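PDB 2R5X: hypothetical conserved protein from Geobacillus kaustophilus, which is of unknown function but belongs to the YugN-like family, small proteins named after YugN. Local coordinates for residues A[32-43]-A[55-66]. The protein carries 1 engineered substitution. Sequence-based numbering, arbitrary orientation.
Sequences AAQWDYERVTYD and LRVQGYAIEGNV
Q58 reaches over to T41 and R39 of the neighbouring strand with its amide. Q58 NE2 gives a straight bond to T41 OG1 (2.9 Å) lying in the amide plane. Q58 OE1 takes R39 NH1 at 2.7 Å from above the carbonyl plane; that second bond is bent (131°), the guanidinium standing 78° from the amide. Further along the same face, R56 and D43 form a salt bridge, one nitrogen to each oxygen: R56 NE goes to D43 OD1 at 2.8 Å and R56 NH2 to D43 OD2 at 2.7 Å, both on syn lone pairs, with the two groups nearly coplanar. A kink of the R56 chain about CG-CD (chi3 -70°) brings the guanidinium under T41 CG2, which sits over one face 3.5 Å from R56 NE. These pairs ride on the antiparallel beta hairpin of strands 39-48 and 51-61, with V40-G59 and Y42-V57 as hydrogen-bonded pairs. A leucine in place of R56 would probably leave the D43 carboxylate without its charged mate and free to turn. On the other face, V40 and Y42 pack on L17 of helix 17-26. Past the corner at I62 and E63 the chain folds back, and V66, although poorly ordered, lays CG2 3.8 Å from V40 CG1 and 3.3 Å from Y37 O.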
ATOM      1  N   ALA A  32      -2.955  -1.780  -8.391  1.00 24.36           N
ATOM      2  CA  ALA A  32      -2.964  -3.214  -8.625  1.00 30.71           C
ATOM      3  C   ALA A  32      -4.351  -3.759  -8.341  1.00 28.63           C
ATOM      4  O   ALA A  32      -5.217  -3.025  -7.858  1.00 23.85           O
ATOM      5  CB  ALA A  32      -1.925  -3.900  -7.747  1.00 30.16           C
ATOM      6  N   ALA A  33      -4.551  -5.042  -8.655  1.00 32.27           N
ATOM      7  CA  ALA A  33      -5.808  -5.773  -8.400  1.00 33.00           C
ATOM      8  C   ALA A  33      -7.046  -4.955  -8.737  1.00 28.78           C
ATOM      9  O   ALA A  33      -7.969  -4.840  -7.930  1.00 25.38           O
ATOM     10  CB  ALA A  33      -5.863  -6.271  -6.964  1.00 27.43           C
ATOM     11  N   GLN A  34      -7.049  -4.381  -9.933  1.00 22.29           N
ATOM     12  CA  GLN A  34      -8.043  -3.371 -10.292  1.00 31.37           C
ATOM     13  C   GLN A  34      -9.407  -3.946 -10.672  1.00 32.35           C
ATOM     14  O   GLN A  34     -10.338  -3.202 -10.972  1.00 34.66           O
ATOM     15  CB  GLN A  34      -7.503  -2.438 -11.376  1.00 29.97           C
ATOM     16  CG  GLN A  34      -6.373  -1.552 -10.892  1.00 35.09           C
ATOM     17  CD  GLN A  34      -5.821  -0.648 -11.967  1.00 43.28           C
ATOM     18  OE1 GLN A  34      -6.219   0.510 -12.074  1.00 56.87           O
ATOM     19  NE2 GLN A  34      -4.899  -1.169 -12.770  1.00 35.53           N
ATOM     20  N   TRP A  35      -9.518  -5.269 -10.631  1.00 31.12           N
ATOM     21  CA  TRP A  35     -10.790  -5.957 -10.830  1.00 38.52           C
ATOM     22  C   TRP A  35     -11.721  -5.811  -9.630  1.00 40.07           C
ATOM     23  O   TRP A  35     -12.945  -5.886  -9.776  1.00 32.72           O
ATOM     24  CB  TRP A  35     -10.544  -7.438 -11.112  1.00 35.64           C
ATOM     25  CG  TRP A  35      -9.653  -8.130 -10.114  1.00 38.37           C
ATOM     26  CD1 TRP A  35     -10.029  -8.676  -8.919  1.00 36.00           C
ATOM     27  CD2 TRP A  35      -8.237  -8.354 -10.229  1.00 36.66           C
ATOM     28  NE1 TRP A  35      -8.940  -9.220  -8.281  1.00 34.21           N
ATOM     29  CE2 TRP A  35      -7.828  -9.037  -9.063  1.00 32.82           C
ATOM     30  CE3 TRP A  35      -7.277  -8.040 -11.201  1.00 35.94           C
ATOM     31  CZ2 TRP A  35      -6.496  -9.421  -8.844  1.00 34.20           C
ATOM     32  CZ3 TRP A  35      -5.952  -8.415 -10.977  1.00 30.71           C
ATOM     33  CH2 TRP A  35      -5.578  -9.107  -9.814  1.00 26.51           C
ATOM     34  N   ASP A  36     -11.125  -5.614  -8.454  1.00 34.76           N
ATOM     35  CA  ASP A  36     -11.852  -5.503  -7.192  1.00 32.93           C
ATOM     36  C   ASP A  36     -12.556  -4.149  -7.120  1.00 32.89           C
ATOM     37  O   ASP A  36     -11.911  -3.104  -7.224  1.00 32.56           O
ATOM     38  CB  ASP A  36     -10.869  -5.667  -6.025  1.00 33.24           C
ATOM     39  CG  ASP A  36     -11.552  -6.005  -4.695  1.00 38.15           C
ATOM     40  OD1 ASP A  36     -12.702  -5.587  -4.444  1.00 52.05           O
ATOM     41  OD2 ASP A  36     -10.905  -6.682  -3.872  1.00 48.51           O
ATOM     42  N   TYR A  37     -13.877  -4.177  -6.948  1.00 29.07           N
ATOM     43  CA  TYR A  37     -14.675  -2.949  -6.850  1.00 28.52           C
ATOM     44  C   TYR A  37     -14.913  -2.467  -5.411  1.00 22.75           C
ATOM     45  O   TYR A  37     -15.426  -1.368  -5.199  1.00 32.07           O
ATOM     46  CB  TYR A  37     -16.008  -3.096  -7.590  1.00 30.17           C
ATOM     47  CG  TYR A  37     -16.916  -4.215  -7.112  1.00 24.50           C
ATOM     48  CD1 TYR A  37     -17.828  -4.005  -6.078  1.00 33.03           C
ATOM     49  CD2 TYR A  37     -16.894  -5.468  -7.722  1.00 25.05           C
ATOM     50  CE1 TYR A  37     -18.673  -5.018  -5.643  1.00 15.80           C
ATOM     51  CE2 TYR A  37     -17.744  -6.492  -7.294  1.00 29.33           C
ATOM     52  CZ  TYR A  37     -18.635  -6.249  -6.257  1.00 25.62           C
ATOM     53  OH  TYR A  37     -19.475  -7.235  -5.809  1.00 32.50           O
ATOM     54  N   GLU A  38     -14.546  -3.291  -4.435  1.00 24.68           N
ATOM     55  CA  GLU A  38     -14.671  -2.922  -3.023  1.00 30.46           C
ATOM     56  C   GLU A  38     -13.412  -2.263  -2.477  1.00 39.33           C
ATOM     57  O   GLU A  38     -13.491  -1.418  -1.577  1.00 39.33           O
ATOM     58  CB  GLU A  38     -15.015  -4.142  -2.174  1.00 34.57           C
ATOM     59  CG  GLU A  38     -16.387  -4.723  -2.468  1.00 35.14           C
ATOM     60  CD  GLU A  38     -17.063  -5.271  -1.226  1.00 34.84           C
ATOM     61  OE1 GLU A  38     -18.140  -4.748  -0.875  1.00 39.88           O
ATOM     62  OE2 GLU A  38     -16.519  -6.208  -0.598  1.00 50.39           O
ATOM     63  N   ARG A  39     -12.262  -2.653  -3.032  1.00 28.74           N
ATOM     64  CA  ARG A  39     -10.954  -2.240  -2.526  1.00 26.84           C
ATOM     65  C   ARG A  39     -10.102  -1.510  -3.555  1.00 24.70           C
ATOM     66  O   ARG A  39     -10.179  -1.795  -4.750  1.00 26.84           O
ATOM     67  CB  ARG A  39     -10.172  -3.459  -2.020  1.00 27.39           C
ATOM     68  CG  ARG A  39     -10.829  -4.208  -0.869  1.00 35.85           C
ATOM     69  CD  ARG A  39      -9.910  -5.272  -0.312  1.00 41.95           C
ATOM     70  NE  ARG A  39     -10.451  -5.899   0.893  1.00 62.48           N
ATOM     71  CZ  ARG A  39      -9.760  -6.697   1.705  1.00 78.41           C
ATOM     72  NH1 ARG A  39      -8.483  -6.974   1.463  1.00 48.53           N
ATOM     73  NH2 ARG A  39     -10.346  -7.216   2.775  1.00 69.25           N
ATOM     74  N   VAL A  40      -9.282  -0.575  -3.080  1.00 24.84           N
ATOM     75  CA  VAL A  40      -8.190  -0.026  -3.891  1.00 25.62           C
ATOM     76  C   VAL A  40      -6.874  -0.605  -3.387  1.00 21.79           C
ATOM     77  O   VAL A  40      -6.666  -0.726  -2.183  1.00 20.89           O
ATOM     78  CB  VAL A  40      -8.145   1.538  -3.920  1.00 31.99           C
ATOM     79  CG1 VAL A  40      -9.369   2.097  -4.630  1.00 31.30           C
ATOM     80  CG2 VAL A  40      -7.996   2.144  -2.514  1.00 27.54           C
ATOM     81  N   THR A  41      -5.994  -0.952  -4.320  1.00 24.68           N
ATOM     82  CA  THR A  41      -4.757  -1.651  -4.017  1.00 22.75           C
ATOM     83  C   THR A  41      -3.591  -0.985  -4.740  1.00 27.45           C
ATOM     84  O   THR A  41      -3.704  -0.629  -5.917  1.00 26.18           O
ATOM     85  CB  THR A  41      -4.852  -3.125  -4.463  1.00 24.04           C
ATOM     86  OG1 THR A  41      -6.027  -3.719  -3.896  1.00 24.86           O
ATOM     87  CG2 THR A  41      -3.647  -3.907  -4.011  1.00 15.53           C
ATOM     88  N   TYR A  42      -2.475  -0.820  -4.031  1.00 24.11           N
ATOM     89  CA  TYR A  42      -1.273  -0.220  -4.602  1.00 25.67           C
ATOM     90  C   TYR A  42      -0.075  -1.097  -4.311  1.00 24.60           C
ATOM     91  O   TYR A  42       0.130  -1.503  -3.171  1.00 26.24           O
ATOM     92  CB  TYR A  42      -1.015   1.155  -4.000  1.00 19.61           C
ATOM     93  CG  TYR A  42      -2.179   2.100  -4.060  1.00 27.52           C
ATOM     94  CD1 TYR A  42      -2.329   2.983  -5.126  1.00 39.56           C
ATOM     95  CD2 TYR A  42      -3.133   2.120  -3.041  1.00 45.96           C
ATOM     96  CE1 TYR A  42      -3.393   3.875  -5.163  1.00 39.56           C
ATOM     97  CE2 TYR A  42      -4.210   2.982  -3.084  1.00 31.35           C
ATOM     98  CZ  TYR A  42      -4.332   3.860  -4.142  1.00 42.04           C
ATOM     99  OH  TYR A  42      -5.397   4.722  -4.167  1.00 42.28           O
ATOM    100  N   ASP A  43       0.718  -1.381  -5.338  1.00 21.74           N
ATOM    101  CA  ASP A  43       1.899  -2.229  -5.178  1.00 20.62           C
ATOM    102  C   ASP A  43       3.159  -1.452  -5.499  1.00 24.53           C
ATOM    103  O   ASP A  43       3.195  -0.707  -6.475  1.00 24.73           O
ATOM    104  CB  ASP A  43       1.842  -3.436  -6.118  1.00 27.69           C
ATOM    105  CG  ASP A  43       0.935  -4.534  -5.621  1.00 25.77           C
ATOM    106  OD1 ASP A  43       0.395  -4.425  -4.501  1.00 26.62           O
ATOM    107  OD2 ASP A  43       0.763  -5.522  -6.369  1.00 23.68           O
ATOM    108  N   LEU A  55       5.382  -4.568  -2.055  1.00 26.17           N
ATOM    109  CA  LEU A  55       4.799  -3.933  -0.884  1.00 25.77           C
ATOM    110  C   LEU A  55       3.385  -3.509  -1.249  1.00 26.05           C
ATOM    111  O   LEU A  55       3.194  -2.663  -2.114  1.00 20.59           O
ATOM    112  CB  LEU A  55       5.643  -2.722  -0.458  1.00 23.02           C
ATOM    113  CG  LEU A  55       5.182  -1.849   0.715  1.00 28.32           C
ATOM    114  CD1 LEU A  55       4.945  -2.674   1.985  1.00 26.58           C
ATOM    115  CD2 LEU A  55       6.190  -0.740   0.968  1.00 22.34           C
ATOM    116  N   ARG A  56       2.397  -4.095  -0.581  1.00 24.58           N
ATOM    117  CA  ARG A  56       1.003  -3.874  -0.943  1.00 26.23           C
ATOM    118  C   ARG A  56       0.262  -3.053   0.099  1.00 25.60           C
ATOM    119  O   ARG A  56       0.185  -3.443   1.264  1.00 27.79           O
ATOM    120  CB  ARG A  56       0.296  -5.218  -1.166  1.00 26.72           C
ATOM    121  CG  ARG A  56      -1.203  -5.112  -1.439  1.00 29.22           C
ATOM    122  CD  ARG A  56      -1.739  -6.355  -2.157  1.00 21.95           C
ATOM    123  NE  ARG A  56      -1.260  -6.447  -3.539  1.00 31.62           N
ATOM    124  CZ  ARG A  56      -1.774  -7.246  -4.471  1.00 38.61           C
ATOM    125  NH1 ARG A  56      -2.804  -8.035  -4.193  1.00 37.21           N
ATOM    126  NH2 ARG A  56      -1.264  -7.251  -5.692  1.00 31.08           N
ATOM    127  N   VAL A  57      -0.281  -1.918  -0.337  1.00 25.69           N
ATOM    128  CA  VAL A  57      -1.140  -1.072   0.500  1.00 19.67           C
ATOM    129  C   VAL A  57      -2.556  -1.126  -0.076  1.00 24.63           C
ATOM    130  O   VAL A  57      -2.756  -0.957  -1.275  1.00 23.99           O
ATOM    131  CB  VAL A  57      -0.619   0.381   0.586  1.00 26.11           C
ATOM    132  CG1 VAL A  57      -1.567   1.280   1.384  1.00 24.86           C
ATOM    133  CG2 VAL A  57       0.774   0.399   1.216  1.00 22.61           C
ATOM    134  N   GLN A  58      -3.526  -1.378   0.792  1.00 25.12           N
ATOM    135  CA  GLN A  58      -4.886  -1.622   0.367  1.00 22.95           C
ATOM    136  C   GLN A  58      -5.841  -0.874   1.278  1.00 26.01           C
ATOM    137  O   GLN A  58      -5.571  -0.694   2.470  1.00 23.15           O
ATOM    138  CB  GLN A  58      -5.169  -3.119   0.427  1.00 22.38           C
ATOM    139  CG  GLN A  58      -6.243  -3.594  -0.515  1.00 40.55           C
ATOM    140  CD  GLN A  58      -6.318  -5.100  -0.582  1.00 40.74           C
ATOM    141  OE1 GLN A  58      -6.311  -5.776   0.444  1.00 31.78           O
ATOM    142  NE2 GLN A  58      -6.402  -5.639  -1.796  1.00 22.29           N
ATOM    143  N   GLY A  59      -6.955  -0.440   0.704  1.00 25.80           N
ATOM    144  CA  GLY A  59      -8.014   0.208   1.454  1.00 23.87           C
ATOM    145  C   GLY A  59      -9.371  -0.082   0.838  1.00 30.89           C
ATOM    146  O   GLY A  59      -9.461  -0.379  -0.350  1.00 27.37           O
ATOM    147  N   TYR A  60     -10.425  -0.012   1.642  1.00 29.68           N
ATOM    148  CA  TYR A  60     -11.780  -0.129   1.106  1.00 28.30           C
ATOM    149  C   TYR A  60     -12.473   1.229   1.035  1.00 40.06           C
ATOM    150  O   TYR A  60     -12.128   2.156   1.786  1.00 31.14           O
ATOM    151  CB  TYR A  60     -12.614  -1.131   1.908  1.00 22.67           C
ATOM    152  CG  TYR A  60     -12.755  -0.835   3.394  1.00 40.65           C
ATOM    153  CD1 TYR A  60     -11.963  -1.493   4.330  1.00 56.49           C
ATOM    154  CD2 TYR A  60     -13.704   0.078   3.864  1.00 47.07           C
ATOM    155  CE1 TYR A  60     -12.095  -1.234   5.697  1.00 59.89           C
ATOM    156  CE2 TYR A  60     -13.843   0.347   5.221  1.00 34.87           C
ATOM    157  CZ  TYR A  60     -13.039  -0.319   6.134  1.00 49.34           C
ATOM    158  OH  TYR A  60     -13.176  -0.061   7.479  1.00 60.63           O
ATOM    159  N   ALA A  61     -13.454   1.341   0.144  1.00 35.31           N
ATOM    160  CA  ALA A  61     -14.259   2.551   0.052  1.00 44.81           C
ATOM    161  C   ALA A  61     -15.367   2.532   1.107  1.00 46.18           C
ATOM    162  O   ALA A  61     -16.383   1.859   0.937  1.00 48.47           O
ATOM    163  CB  ALA A  61     -14.833   2.706  -1.350  1.00 49.04           C
ATOM    164  N   ILE A  62     -15.143   3.257   2.202  1.00 49.44           N
ATOM    165  CA  ILE A  62     -16.112   3.370   3.298  1.00 60.35           C
ATOM    166  C   ILE A  62     -17.227   4.373   2.940  1.00 68.88           C
ATOM    167  O   ILE A  62     -18.356   4.265   3.426  1.00 76.20           O
ATOM    168  CB  ILE A  62     -15.407   3.686   4.671  1.00 57.59           C
ATOM    169  CG1 ILE A  62     -16.329   3.372   5.863  1.00 72.99           C
ATOM    170  CG2 ILE A  62     -14.852   5.122   4.723  1.00 51.66           C
ATOM    171  CD1 ILE A  62     -15.615   3.254   7.213  1.00 61.28           C
ATOM    172  N   GLU A  63     -16.894   5.316   2.071  1.00 69.85           N
ATOM    173  CA  GLU A  63     -17.830   6.272   1.499  1.00 72.63           C
ATOM    174  C   GLU A  63     -17.515   6.419   0.007  1.00 67.60           C
ATOM    175  O   GLU A  63     -16.379   6.289  -0.373  1.00 63.89           O
ATOM    176  CB  GLU A  63     -17.671   7.625   2.210  1.00 69.72           C
ATOM    177  CG  GLU A  63     -18.839   8.038   3.057  1.00 80.89           C
ATOM    178  CD  GLU A  63     -18.480   8.753   4.360  1.00 83.37           C
ATOM    179  OE1 GLU A  63     -18.215   9.968   4.351  1.00 90.80           O
ATOM    180  OE2 GLU A  63     -18.523   8.093   5.404  1.00 82.81           O
ATOM    181  N   GLY A  64     -18.522   6.658  -0.830  1.00 58.81           N
ATOM    182  CA  GLY A  64     -18.351   6.695  -2.282  1.00 46.92           C
ATOM    183  C   GLY A  64     -18.055   5.315  -2.835  1.00 46.98           C
ATOM    184  O   GLY A  64     -18.368   4.307  -2.200  1.00 53.92           O
ATOM    185  N   ASN A  65     -17.456   5.263  -4.021  1.00 52.87           N
ATOM    186  CA  ASN A  65     -16.995   3.995  -4.583  1.00 61.26           C
ATOM    187  C   ASN A  65     -15.649   4.113  -5.306  1.00 64.25           C
ATOM    188  O   ASN A  65     -15.208   5.214  -5.639  1.00 65.81           O
ATOM    189  CB  ASN A  65     -18.064   3.362  -5.487  1.00 66.78           C
ATOM    190  CG  ASN A  65     -18.104   3.977  -6.871  1.00 82.39           C
ATOM    191  OD1 ASN A  65     -18.312   5.182  -7.028  1.00104.61           O
ATOM    192  ND2 ASN A  65     -17.911   3.145  -7.889  1.00 91.71           N
ATOM    193  N   VAL A  66     -15.028   2.960  -5.551  1.00 65.36           N
ATOM    194  CA  VAL A  66     -13.680   2.832  -6.127  1.00 64.68           C
ATOM    195  C   VAL A  66     -13.476   3.594  -7.452  1.00 66.55           C
ATOM    196  O   VAL A  66     -12.404   4.155  -7.706  1.00 62.67           O
ATOM    197  CB  VAL A  66     -13.304   1.315  -6.230  1.00 62.79           C
ATOM    198  CG1 VAL A  66     -12.178   1.044  -7.228  1.00 70.88           C
ATOM    199  CG2 VAL A  66     -12.934   0.785  -4.853  1.00 42.74           C
TER